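Local coordinates for protein zinc-finger (Saccharomonospora viridis, PDB 3RMQ) that is of unknown function but binds a zinc ion and belongs to a family of zinc-finger proteins, at residues Lys15-Asp20 and Phe32-Gly37; Cys62-Ala67 and Arg75-Leu80; Trp9-Gly14 and Gly52-Gly57. The protein carries 1 engineered substitution. All coordinates share one frame; numbering follows the deposited sequence.

Contact 1: residues Lys15-Asp20 and Phe32-Gly37. With ZN (zinc ion), chain B.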
loop_
_atom_site.group_PDB
_atom_site.type_symbol
_atom_site.label_atom_id
_atom_site.label_comp_id
_atom_site.label_asym_id
_atom_site.label_seq_id
_atom_site.Cartn_x
_atom_site.Cartn_y
_atom_site.Cartn_z
ATOM N N LYS A 15 5.218 7.725 0.321
ATOM C CA LYS A 15 3.973 7.213 -0.250
ATOM C C LYS A 15 2.867 7.291 0.758
ATOM O O LYS A 15 3.116 7.389 1.953
ATOM C CB LYS A 15 4.112 5.725 -0.631
ATOM C CG LYS A 15 5.371 5.348 -1.486
ATOM C CD LYS A 15 5.398 3.814 -1.673
ATOM C CE LYS A 15 6.708 3.297 -2.281
ATOM N NZ LYS A 15 7.651 2.820 -1.218
ATOM N N ARG A 16 1.631 7.165 0.294
ATOM C CA ARG A 16 0.525 7.091 1.222
ATOM C C ARG A 16 0.253 5.598 1.495
ATOM O O ARG A 16 -0.218 4.892 0.601
ATOM C CB ARG A 16 -0.721 7.787 0.651
ATOM C CG ARG A 16 -1.665 8.151 1.784
ATOM C CD ARG A 16 -3.003 8.715 1.313
ATOM N NE ARG A 16 -2.815 10.012 0.668
ATOM C CZ ARG A 16 -3.807 10.809 0.243
ATOM N NH1 ARG A 16 -5.085 10.419 0.371
ATOM N NH2 ARG A 16 -3.521 12.001 -0.309
ATOM N N HIS A 17 0.650 5.109 2.685
ATOM C CA HIS A 17 0.540 3.681 2.995
ATOM C C HIS A 17 -0.754 3.439 3.734
ATOM O O HIS A 17 -1.460 4.408 4.072
ATOM C CB HIS A 17 1.715 3.213 3.875
ATOM C CG HIS A 17 3.043 3.260 3.184
ATOM N ND1 HIS A 17 3.486 2.269 2.324
ATOM C CD2 HIS A 17 4.027 4.193 3.227
ATOM C CE1 HIS A 17 4.708 2.569 1.910
ATOM N NE2 HIS A 17 5.048 3.745 2.431
ATOM N N VAL A 18 -1.047 2.165 4.000
ATOM C CA VAL A 18 -2.237 1.769 4.758
ATOM C C VAL A 18 -1.678 1.058 5.953
ATOM O O VAL A 18 -0.652 0.322 5.829
ATOM C CB VAL A 18 -3.169 0.819 3.964
ATOM C CG1 VAL A 18 -4.298 0.301 4.852
ATOM C CG2 VAL A 18 -3.752 1.564 2.763
ATOM N N TYR A 19 -2.292 1.254 7.114
ATOM C CA TYR A 19 -1.872 0.450 8.265
ATOM C C TYR A 19 -3.076 -0.209 8.960
ATOM O O TYR A 19 -4.232 0.245 8.827
ATOM C CB TYR A 19 -1.025 1.284 9.256
ATOM C CG TYR A 19 -1.777 2.331 10.006
ATOM C CD1 TYR A 19 -2.098 3.557 9.413
ATOM C CD2 TYR A 19 -2.183 2.115 11.320
ATOM C CE1 TYR A 19 -2.829 4.518 10.099
ATOM C CE2 TYR A 19 -2.915 3.068 12.016
ATOM C CZ TYR A 19 -3.225 4.271 11.403
ATOM O OH TYR A 19 -3.941 5.218 12.098
ATOM N N ASP A 20 -2.783 -1.284 9.686
ATOM C CA ASP A 20 -3.784 -2.038 10.463
ATOM C C ASP A 20 -3.880 -1.351 11.844
ATOM O O ASP A 20 -2.895 -1.354 12.633
ATOM C CB ASP A 20 -3.275 -3.469 10.602
ATOM C CG ASP A 20 -4.299 -4.412 11.204
ATOM O OD1 ASP A 20 -5.194 -3.915 11.937
ATOM O OD2 ASP A 20 -4.211 -5.650 10.951
ATOM N N PHE A 32 6.030 2.648 12.020
ATOM C CA PHE A 32 5.003 1.627 11.970
ATOM C C PHE A 32 5.248 0.786 10.741
ATOM O O PHE A 32 6.002 1.179 9.859
ATOM C CB PHE A 32 3.602 2.247 11.938
ATOM C CG PHE A 32 3.275 3.013 10.650
ATOM C CD1 PHE A 32 3.654 4.346 10.496
ATOM C CD2 PHE A 32 2.594 2.389 9.608
ATOM C CE1 PHE A 32 3.348 5.058 9.302
ATOM C CE2 PHE A 32 2.300 3.077 8.407
ATOM C CZ PHE A 32 2.679 4.431 8.252
ATOM N N THR A 33 4.628 -0.384 10.678
ATOM C CA THR A 33 4.796 -1.220 9.514
ATOM C C THR A 33 3.466 -1.204 8.773
ATOM O O THR A 33 2.406 -1.495 9.342
ATOM C CB THR A 33 5.149 -2.661 9.910
ATOM O OG1 THR A 33 6.403 -2.644 10.623
ATOM C CG2 THR A 33 5.298 -3.511 8.668
ATOM N N ALA A 34 3.544 -0.854 7.505
ATOM C CA ALA A 34 2.360 -0.771 6.649
ATOM C C ALA A 34 1.896 -2.162 6.163
ATOM O O ALA A 34 2.603 -3.187 6.319
ATOM C CB ALA A 34 2.700 0.086 5.460
ATOM N N LEU A 35 0.734 -2.225 5.513
ATOM C CA LEU A 35 0.250 -3.528 4.997
ATOM C C LEU A 35 1.254 -4.107 3.993
ATOM O O LEU A 35 1.360 -5.325 3.806
ATOM C CB LEU A 35 -1.104 -3.396 4.278
ATOM C CG LEU A 35 -2.294 -2.997 5.097
ATOM C CD1 LEU A 35 -3.558 -3.140 4.204
ATOM C CD2 LEU A 35 -2.347 -3.831 6.384
ATOM N N CYS A 36 2.022 -3.248 3.346
ATOM C CA CYS A 36 2.949 -3.742 2.308
ATOM C C CYS A 36 4.203 -4.311 2.927
ATOM O O CYS A 36 5.078 -4.867 2.223
ATOM C CB CYS A 36 3.345 -2.606 1.338
ATOM S SG CYS A 36 4.211 -1.254 2.155
ATOM N N GLY A 37 4.333 -4.157 4.243
ATOM C CA GLY A 37 5.493 -4.724 4.919
ATOM C C GLY A 37 6.653 -3.774 5.168
ATOM O O GLY A 37 7.571 -4.104 5.897
HETATM ZN ZN ZN B . 2.716 0.502 1.560
HETATM O O HOH W 1 -0.246 -2.438 9.393
#

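Contact 2: residues Cys62-Ala67 and Arg75-Leu80. With ZN (zinc ion), chain B.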
loop_
_atom_site.group_PDB
_atom_site.type_symbol
_atom_site.label_atom_id
_atom_site.label_comp_id
_atom_site.label_asym_id
_atom_site.label_seq_id
_atom_site.Cartn_x
_atom_site.Cartn_y
_atom_site.Cartn_z
ATOM N N CYS A 62 0.150 -1.390 -0.749
ATOM C CA CYS A 62 -0.849 -1.199 0.306
ATOM C C CYS A 62 -2.275 -1.084 -0.270
ATOM O O CYS A 62 -3.229 -1.588 0.334
ATOM C CB CYS A 62 -0.559 0.086 1.113
ATOM S SG CYS A 62 0.683 -0.106 2.368
ATOM N N THR A 63 -2.432 -0.380 -1.384
ATOM C CA THR A 63 -3.776 -0.159 -1.966
ATOM C C THR A 63 -4.397 -1.504 -2.379
ATOM O O THR A 63 -5.552 -1.780 -2.090
ATOM C CB THR A 63 -3.714 0.793 -3.212
ATOM O OG1 THR A 63 -3.151 2.075 -2.844
ATOM C CG2 THR A 63 -5.158 1.027 -3.817
ATOM N N ILE A 64 -3.606 -2.340 -3.073
ATOM C CA ILE A 64 -4.062 -3.653 -3.523
ATOM C C ILE A 64 -4.244 -4.573 -2.299
ATOM O O ILE A 64 -5.222 -5.312 -2.223
ATOM C CB ILE A 64 -3.050 -4.297 -4.508
ATOM C CG1 ILE A 64 -2.952 -3.485 -5.809
ATOM C CG2 ILE A 64 -3.394 -5.783 -4.789
ATOM C CD1 ILE A 64 -4.243 -3.106 -6.373
ATOM N N ALA A 65 -3.297 -4.544 -1.351
ATOM C CA ALA A 65 -3.430 -5.362 -0.118
ATOM C C ALA A 65 -4.735 -5.036 0.627
ATOM O O ALA A 65 -5.439 -5.932 1.090
ATOM C CB ALA A 65 -2.250 -5.186 0.776
ATOM N N LEU A 66 -5.060 -3.745 0.731
ATOM C CA LEU A 66 -6.315 -3.303 1.369
ATOM C C LEU A 66 -7.549 -3.828 0.616
ATOM O O LEU A 66 -8.475 -4.428 1.226
ATOM C CB LEU A 66 -6.348 -1.766 1.429
ATOM C CG LEU A 66 -7.613 -1.174 2.066
ATOM C CD1 LEU A 66 -7.878 -1.765 3.475
ATOM C CD2 LEU A 66 -7.513 0.377 2.148
ATOM N N ALA A 67 -7.591 -3.647 -0.713
ATOM C CA ALA A 67 -8.714 -4.222 -1.480
ATOM C C ALA A 67 -8.861 -5.720 -1.209
ATOM O O ALA A 67 -9.951 -6.235 -1.026
ATOM C CB ALA A 67 -8.521 -3.997 -2.984
ATOM N N ARG A 75 -10.869 -9.829 -10.150
ATOM C CA ARG A 75 -11.049 -8.974 -11.322
ATOM C C ARG A 75 -11.165 -7.496 -10.953
ATOM O O ARG A 75 -10.640 -6.660 -11.667
ATOM C CB ARG A 75 -12.233 -9.400 -12.189
ATOM C CG ARG A 75 -13.397 -9.959 -11.420
ATOM C CD ARG A 75 -13.390 -11.469 -11.532
ATOM N NE ARG A 75 -13.326 -12.136 -10.236
ATOM C CZ ARG A 75 -12.363 -12.975 -9.858
ATOM N NH1 ARG A 75 -11.351 -13.261 -10.666
ATOM N NH2 ARG A 75 -12.416 -13.534 -8.659
ATOM N N GLU A 76 -11.824 -7.163 -9.843
ATOM C CA GLU A 76 -11.919 -5.758 -9.432
ATOM C C GLU A 76 -10.626 -5.231 -8.847
ATOM O O GLU A 76 -10.348 -4.043 -8.922
ATOM C CB GLU A 76 -12.988 -5.576 -8.372
ATOM C CG GLU A 76 -14.349 -5.985 -8.819
ATOM C CD GLU A 76 -15.364 -5.711 -7.749
ATOM O OE1 GLU A 76 -14.963 -5.524 -6.572
ATOM O OE2 GLU A 76 -16.562 -5.674 -8.083
ATOM N N ILE A 77 -9.866 -6.093 -8.183
ATOM C CA ILE A 77 -8.547 -5.695 -7.703
ATOM C C ILE A 77 -7.666 -5.390 -8.943
ATOM O O ILE A 77 -6.888 -4.448 -8.952
ATOM C CB ILE A 77 -7.914 -6.778 -6.795
ATOM C CG1 ILE A 77 -8.768 -7.002 -5.547
ATOM C CG2 ILE A 77 -6.534 -6.364 -6.364
ATOM C CD1 ILE A 77 -8.264 -8.130 -4.646
ATOM N N SER A 78 -7.829 -6.177 -9.995
ATOM C CA SER A 78 -7.014 -6.000 -11.170
ATOM C C SER A 78 -7.260 -4.625 -11.784
ATOM O O SER A 78 -6.300 -3.926 -12.117
ATOM C CB SER A 78 -7.278 -7.098 -12.180
ATOM O OG SER A 78 -6.385 -6.943 -13.246
ATOM N N ASP A 79 -8.532 -4.230 -11.913
ATOM C CA ASP A 79 -8.896 -2.899 -12.433
ATOM C C ASP A 79 -8.246 -1.774 -11.642
ATOM O O ASP A 79 -7.788 -0.794 -12.202
ATOM C CB ASP A 79 -10.408 -2.697 -12.387
ATOM C CG ASP A 79 -11.122 -3.487 -13.451
ATOM O OD1 ASP A 79 -10.435 -3.952 -14.397
ATOM O OD2 ASP A 79 -12.365 -3.639 -13.340
ATOM N N LEU A 80 -8.219 -1.940 -10.327
ATOM C CA LEU A 80 -7.615 -0.989 -9.411
ATOM C C LEU A 80 -6.101 -0.836 -9.691
ATOM O O LEU A 80 -5.555 0.268 -9.754
ATOM C CB LEU A 80 -7.833 -1.544 -7.993
ATOM C CG LEU A 80 -7.336 -0.766 -6.798
ATOM C CD1 LEU A 80 -8.000 0.622 -6.821
ATOM C CD2 LEU A 80 -7.655 -1.528 -5.481
HETATM ZN ZN ZN B . 2.716 0.502 1.560
#

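Contact 3: residues Trp9-Gly14 and Gly52-Gly57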
loop_
_atom_site.group_PDB
_atom_site.type_symbol
_atom_site.label_atom_id
_atom_site.label_comp_id
_atom_site.label_asym_id
_atom_site.label_seq_id
_atom_site.Cartn_x
_atom_site.Cartn_y
_atom_site.Cartn_z
ATOM N N TRP A 9 -5.258 5.210 6.289
ATOM C CA TRP A 9 -4.139 5.668 5.485
ATOM C C TRP A 9 -3.189 6.510 6.324
ATOM O O TRP A 9 -3.643 7.217 7.253
ATOM C CB TRP A 9 -4.672 6.509 4.278
ATOM C CG TRP A 9 -5.465 5.666 3.326
ATOM C CD1 TRP A 9 -6.811 5.337 3.411
ATOM C CD2 TRP A 9 -4.962 5.007 2.144
ATOM N NE1 TRP A 9 -7.148 4.508 2.340
ATOM C CE2 TRP A 9 -6.048 4.320 1.546
ATOM C CE3 TRP A 9 -3.691 4.948 1.526
ATOM C CZ2 TRP A 9 -5.903 3.544 0.357
ATOM C CZ3 TRP A 9 -3.550 4.178 0.312
ATOM C CH2 TRP A 9 -4.650 3.501 -0.235
ATOM N N GLN A 10 -1.897 6.471 5.977
ATOM C CA GLN A 10 -0.920 7.363 6.593
ATOM C C GLN A 10 0.249 7.588 5.640
ATOM O O GLN A 10 0.845 6.613 5.158
ATOM C CB GLN A 10 -0.403 6.755 7.920
ATOM C CG GLN A 10 0.785 7.522 8.551
ATOM C CD GLN A 10 0.408 8.951 8.922
ATOM O OE1 GLN A 10 -0.583 9.159 9.624
ATOM N NE2 GLN A 10 1.173 9.944 8.428
ATOM N N GLN A 11 0.560 8.848 5.366
ATOM C CA GLN A 11 1.691 9.158 4.458
ATOM C C GLN A 11 2.989 8.971 5.240
ATOM O O GLN A 11 3.113 9.415 6.416
ATOM C CB GLN A 11 1.623 10.594 3.962
ATOM C CG GLN A 11 2.786 10.925 2.964
ATOM C CD GLN A 11 2.617 12.271 2.349
ATOM O OE1 GLN A 11 1.827 12.440 1.405
ATOM N NE2 GLN A 11 3.309 13.273 2.900
ATOM N N ALA A 12 3.971 8.313 4.616
ATOM C CA ALA A 12 5.287 8.172 5.239
ATOM C C ALA A 12 6.268 7.647 4.219
ATOM O O ALA A 12 5.917 6.839 3.360
ATOM C CB ALA A 12 5.210 7.193 6.444
ATOM N N ASP A 13 7.483 8.171 4.290
ATOM C CA ASP A 13 8.556 7.720 3.423
ATOM C C ASP A 13 8.176 7.785 1.966
ATOM O O ASP A 13 8.507 6.880 1.180
ATOM C CB ASP A 13 8.975 6.295 3.758
ATOM C CG ASP A 13 10.386 5.991 3.228
ATOM O OD1 ASP A 13 11.155 6.959 2.969
ATOM O OD2 ASP A 13 10.723 4.803 3.059
ATOM N N GLY A 14 7.507 8.866 1.585
ATOM C CA GLY A 14 7.251 9.134 0.194
ATOM C C GLY A 14 6.020 8.477 -0.431
ATOM O O GLY A 14 5.821 8.655 -1.626
ATOM N N GLY A 52 -4.023 17.189 5.210
ATOM C CA GLY A 52 -4.296 18.119 4.113
ATOM C C GLY A 52 -3.080 18.413 3.234
ATOM O O GLY A 52 -3.190 18.971 2.146
ATOM N N LEU A 53 -1.901 18.058 3.713
ATOM C CA LEU A 53 -0.669 18.235 2.947
ATOM C C LEU A 53 -0.143 16.902 2.389
ATOM O O LEU A 53 1.048 16.801 1.998
ATOM C CB LEU A 53 0.445 18.825 3.842
ATOM C CG LEU A 53 0.164 20.129 4.600
ATOM C CD1 LEU A 53 1.438 20.546 5.349
ATOM C CD2 LEU A 53 -0.341 21.245 3.629
ATOM N N TRP A 54 -0.962 15.846 2.383
ATOM C CA TRP A 54 -0.476 14.581 1.866
ATOM C C TRP A 54 -0.499 14.569 0.347
ATOM O O TRP A 54 -1.544 14.254 -0.265
ATOM C CB TRP A 54 -1.360 13.443 2.333
ATOM C CG TRP A 54 -1.146 13.087 3.797
ATOM C CD1 TRP A 54 -0.234 13.616 4.697
ATOM C CD2 TRP A 54 -1.860 12.072 4.488
ATOM N NE1 TRP A 54 -0.407 13.000 5.943
ATOM C CE2 TRP A 54 -1.402 12.060 5.831
ATOM C CE3 TRP A 54 -2.892 11.203 4.107
ATOM C CZ2 TRP A 54 -1.928 11.210 6.784
ATOM C CZ3 TRP A 54 -3.430 10.323 5.091
ATOM C CH2 TRP A 54 -2.941 10.336 6.383
ATOM N N PHE A 55 0.630 14.900 -0.268
ATOM C CA PHE A 55 0.671 14.964 -1.736
ATOM C C PHE A 55 1.399 13.763 -2.350
ATOM O O PHE A 55 1.479 13.637 -3.565
ATOM C CB PHE A 55 1.396 16.262 -2.203
ATOM C CG PHE A 55 0.730 17.544 -1.750
ATOM C CD1 PHE A 55 -0.582 17.554 -1.282
ATOM C CD2 PHE A 55 1.420 18.732 -1.755
ATOM C CE1 PHE A 55 -1.189 18.755 -0.831
ATOM C CE2 PHE A 55 0.812 19.928 -1.338
ATOM C CZ PHE A 55 -0.500 19.934 -0.891
ATOM N N ASP A 56 1.998 12.906 -1.536
ATOM C CA ASP A 56 2.667 11.729 -2.091
ATOM C C ASP A 56 1.662 10.800 -2.742
ATOM O O ASP A 56 0.514 10.717 -2.311
ATOM C CB ASP A 56 3.374 10.963 -0.984
ATOM C CG ASP A 56 4.643 11.705 -0.482
ATOM O OD1 ASP A 56 5.330 12.328 -1.325
ATOM O OD2 ASP A 56 4.947 11.628 0.726
ATOM N N GLY A 57 2.114 10.033 -3.718
ATOM C CA GLY A 57 1.226 9.094 -4.369
ATOM C C GLY A 57 0.867 7.939 -3.438
ATOM O O GLY A 57 1.640 7.622 -2.529
HETATM O O HOH W 2 -0.194 11.123 0.288
HETATM O O HOH W 3 6.470 11.237 2.882
HETATM O O HOH W 4 4.822 10.063 -4.552
#

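Contact 1: residues Lys15-Asp20 and Phe32-Gly37
Leu-35 meets Val-18 through both its backbone and its side chain. The N-H of Leu-35 is bonded to Val-18 O, with N and O 2.9 Å apart. The bond is fairly straight, at 157° at the hydrogen. Branch CD1 of Leu-35 packs on CG1 of Val-18 at 3.6 Å. Val-18 CG1 is anti to its own backbone N (chi1 173°), and this puts it beside the leucine. The other branch of Leu-35, CD2, lies by Asp-20.

His-17 is the third main residue. Its CB rests on Ala-34 CB at 3.6 Å. Its ring carries ND1 to the zinc ion, 2.1 Å away, and Cys-36 SG binds the same ion at 2.4 Å. Cys-59 and Cys-62 complete the site. Three cysteines and one histidine thus hold the metal, two of the cysteines forming a CxxC pair, consistent with the zinc-finger name. Here strand 15-20 gives the histidine, and the type I turn Ala-34 to Gly-37 gives one cysteine. The turn is closed by a bond from Gly-37 N to Ala-34 O. The CB of Lys-15 lies over one face of the His-17 ring, toward its rim.

Further along, an edge of the Tyr-19 ring is directed at the face of Phe-32. The ring centroids are 5.6 Å apart and the planes stand at 60°. Tyr-19 CB also touches Phe-32 CD2, at 3.8 Å. A water also joins the two segments: it accepts from Asp-20 N and donates to Thr-33 O. The carboxylate of Asp-20 turns to other partners and forms a salt bridge with Arg-6.

Contact 2: residues Cys62-Ala67 and Arg75-Leu80
Leu-80 packs with one methyl, CD2, on three residues of the facing helix. The nearest is Ala-67, whose CB is 3.6 Å from Leu-80 CD2. The CD1 of Ile-64 and the CG2 of Thr-63 each lie 3.9 Å from the same Leu-80 CD2. Leu-80 CG is anti to its backbone N (chi1 -179°), which sets CG toward helix 60-69; CD2 then makes the closest contacts. The Ile-64 and Leu-80 side chains lie alongside each other, pointing opposite ways.

Ile-77 makes the second group of apolar contacts, one helical turn earlier. Its CG2 meets Ile-64 CG2 at 3.6 Å, methyl on methyl. Its other branch, through CG1, reaches Ala-67 CB at 4.0 Å. Ile-64 CD1 touches both Leu-80 and the CG2 of Ile-77, while Ile-64 CG2 meets Ile-77 alone.

The two segments belong to helices 60-69 and 74-81, which form an antiparallel helical hairpin. The axes of segments 62-67 and 75-80 run at 160° and approach to 10.0 Å. Helix 60-69 carries a zinc ligand near its start and the apolar residues of the hairpin further on. Leu-94 of helix 88-97 also touches Ile-64, so a third helix packs beside the pair.

No hydrogen bond crosses between the segments. Thr-63 OG1 is bonded to Cys-59 O, one turn back, while its methyl is the part that faces Leu-80. Ser-78 points away from the contact, and its OG is bonded to Leu-108 O.

The metal bond lies at the start of 62-67. Cys-62 SG binds the zinc ion at 2.3 Å, together with His-17, Cys-36 and Cys-59. Cys-62 itself does not touch 75-80.

Contact 3: residues Trp9-Gly14 and Gly52-Gly57
From Trp-9 to Gly-14 the backbone runs at 79° to the course from Leu-53 to Gly-57, measured end to end. The CA atoms of Gln-11 and Trp-54 come within 6.4 Å, and those of Gly-14 and Asp-56 within 5.7 Å. Asp-13 and Gly-14 have positive phi angles. They fit a type I' turn joining strands 7-12 and 15-20 into a hairpin. The contact therefore joins this hairpin to the loop that leads to helix 60-69.

Trp-54 lies flat against the strand. Gln-11 CB sits over the face of its five-membered ring, 3.5 Å from the centroid, as a CH-pi contact. The six-membered part of the indole reaches the backbone: Trp-54 CH2 is 3.3 Å from Trp-9 O. The Gln-10 amide comes to Trp-54 CZ2 with its plane 77° from that of the ring. Its NE2 also donates to Gln-11 O.

The Gln-11 chain is extended, and its OE1 accepts from Asp-56 N at 3.0 Å. The donor lies above the carbonyl plane. A water donates to both Gln-11 OE1 and Asp-56 O. Asp-56 OD2 lies close to the Gln-11 amide but is not bonded to it. That oxygen accepts from a second water, which also takes the N-H of Gly-14.

Gln-11 NE2 donates to Asp-48 OD1, while Asp-48 O accepts from Gln-10 NE2 and Trp-54 NE1. The indole face takes both the CB of Gln-11 and peptide atoms of the strand. Gln-11 N is buried there without a hydrogen-bond partner in the model. Its N-H points roughly toward the six-membered ring, which may partly offset the missing acceptor.

Overall arrangement
From the N terminus, strand 7-12 brings the first half of contact 3 and turns directly into strand 15-20, the first half of contact 1. Contact 1 closes at 32-37 after a short loop. Contact 3 closes later, at 52-57, so its long loop encloses contact 1. Contact 2 follows in series and closes a short helical hairpin. Backbone bonds from Gln-10 N to His-17 O and from Arg-16 N to Gly-57 O link contacts 1 and 3. The zinc ion joins contact 1 to helix 60-69 of contact 2. Trp-9 also touches that helix. The 7-20 hairpin, the 52-57 loop and the 60-81 helix pair are thus tied together around the zinc ion and Trp-9.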